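Local coordinates for TqaA (Penicillium aethiopicum, PDB 5DLK), which probably closes nonribosomal peptides into macrocycles through its terminal condensation-like domain, the part present here, as one piece of a much longer fungal synthetase, at residues P128-P132 with M133-K137. Numbering follows the deposited sequence.
Sequences PGEDP and MEVCK
D131 caps helix 132-144 with its carboxylate: OD2 accepts from E134 N at 2.8 Å, the N-H meeting the oxygen's anti side 25° out of the carboxylate plane. With CG anti to its own backbone N (chi1 173°), the carboxylate lies beside the carbonyl carbon, where OD2 can reach E134 N. D131 O continues the winding, taking V135 N at 3.2 Å in the carbonyl plane, and P132 O takes C136 N at 3.1 Å. Without the carboxylate, as with an alanine here, E134 N would probably lose its capping acceptor and the first turn fray. The tight side faces the sheet, where P132 and C136 are buried against V162 and V171. The looser side is met by water: one donates to D131 OD1, and a second joins D131 N to E134 OE1. There E134 CD lies 3.8 Å from D131 CB, while E134 OE2 stays 4.0 Å from D131 OD2, like charges that probably disfavour closer approach. E130 crosses V135 at about a right angle, E130 CD 3.6 Å from V135 CG2, and E130 OE1 is hydrogen-bonded to W127 N. An aspartate N-cap followed by proline at the first helical position thus opens a helix packed on the mixed sheet of the condensation-domain fold.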
loop_
_atom_site.group_PDB
_atom_site.type_symbol
_atom_site.label_atom_id
_atom_site.label_comp_id
_atom_site.label_asym_id
_atom_site.label_seq_id
_atom_site.Cartn_x
_atom_site.Cartn_y
_atom_site.Cartn_z
ATOM N N PRO A 128 -19.072 31.500 11.209
ATOM C CA PRO A 128 -18.835 32.321 10.013
ATOM C C PRO A 128 -17.366 32.774 9.899
ATOM O O PRO A 128 -16.746 33.192 10.887
ATOM C CB PRO A 128 -19.781 33.527 10.208
ATOM C CG PRO A 128 -20.319 33.417 11.604
ATOM C CD PRO A 128 -20.213 31.980 12.008
ATOM N N GLY A 129 -16.809 32.653 8.694
ATOM C CA GLY A 129 -15.418 33.003 8.456
ATOM C C GLY A 129 -14.391 31.937 8.826
ATOM O O GLY A 129 -13.216 32.081 8.534
ATOM N N GLU A 130 -14.821 30.873 9.489
ATOM C CA GLU A 130 -13.894 29.834 9.934
ATOM C C GLU A 130 -13.649 28.858 8.778
ATOM O O GLU A 130 -14.592 28.405 8.144
ATOM C CB GLU A 130 -14.455 29.124 11.174
ATOM C CG GLU A 130 -13.678 27.909 11.678
ATOM C CD GLU A 130 -14.259 27.337 12.977
ATOM O OE1 GLU A 130 -15.494 27.120 13.050
ATOM O OE2 GLU A 130 -13.480 27.093 13.927
ATOM N N ASP A 131 -12.390 28.545 8.490
ATOM C CA ASP A 131 -12.093 27.695 7.337
ATOM C C ASP A 131 -12.237 26.210 7.671
ATOM O O ASP A 131 -11.584 25.706 8.584
ATOM C CB ASP A 131 -10.690 27.966 6.799
ATOM C CG ASP A 131 -10.294 26.983 5.706
ATOM O OD1 ASP A 131 -10.744 27.143 4.554
ATOM O OD2 ASP A 131 -9.554 26.026 6.009
ATOM N N PRO A 132 -13.085 25.506 6.914
ATOM C CA PRO A 132 -13.392 24.102 7.201
ATOM C C PRO A 132 -12.147 23.211 7.149
ATOM O O PRO A 132 -12.048 22.291 7.945
ATOM C CB PRO A 132 -14.374 23.716 6.091
ATOM C CG PRO A 132 -14.847 24.993 5.518
ATOM C CD PRO A 132 -13.754 25.979 5.693
ATOM N N MET A 133 -11.213 23.484 6.242
ATOM C CA MET A 133 -10.020 22.640 6.164
ATOM C C MET A 133 -9.165 22.812 7.422
ATOM O O MET A 133 -8.615 21.838 7.939
ATOM C CB MET A 133 -9.192 22.943 4.911
ATOM C CG MET A 133 -8.025 21.956 4.708
ATOM S SD MET A 133 -8.517 20.228 4.477
ATOM C CE MET A 133 -9.257 20.279 2.848
ATOM N N GLU A 134 -9.090 24.038 7.941
ATOM C CA GLU A 134 -8.308 24.309 9.143
ATOM C C GLU A 134 -8.894 23.606 10.365
ATOM O O GLU A 134 -8.159 23.204 11.272
ATOM C CB GLU A 134 -8.204 25.820 9.397
ATOM C CG GLU A 134 -7.324 26.540 8.364
ATOM C CD GLU A 134 -7.341 28.051 8.524
ATOM O OE1 GLU A 134 -7.681 28.526 9.633
ATOM O OE2 GLU A 134 -7.007 28.756 7.540
ATOM N N VAL A 135 -10.215 23.476 10.403
ATOM C CA VAL A 135 -10.864 22.687 11.446
ATOM C C VAL A 135 -10.462 21.208 11.308
ATOM O O VAL A 135 -10.140 20.550 12.295
ATOM C CB VAL A 135 -12.396 22.815 11.374
ATOM C CG1 VAL A 135 -13.082 21.787 12.288
ATOM C CG2 VAL A 135 -12.811 24.248 11.731
ATOM N N CYS A 136 -10.515 20.702 10.086
ATOM C CA CYS A 136 -10.122 19.315 9.813
ATOM C C CYS A 136 -8.680 19.065 10.255
ATOM O O CYS A 136 -8.373 18.042 10.879
ATOM C CB CYS A 136 -10.268 18.987 8.330
ATOM S SG CYS A 136 -11.955 18.905 7.696
ATOM N N LYS A 137 -7.797 20.003 9.929
ATOM C CA LYS A 137 -6.390 19.863 10.294
ATOM C C LYS A 137 -6.223 19.895 11.805
ATOM O O LYS A 137 -5.449 19.133 12.355
ATOM C CB LYS A 137 -5.541 20.959 9.633
ATOM C CG LYS A 137 -4.030 20.765 9.756
ATOM C CD LYS A 137 -3.591 19.399 9.180
ATOM C CE LYS A 137 -2.188 19.465 8.558
ATOM N NZ LYS A 137 -1.160 19.979 9.509
HETATM O O HOH W 1 -11.757 24.731 3.230
HETATM O O HOH W 2 -10.484 29.465 9.972
#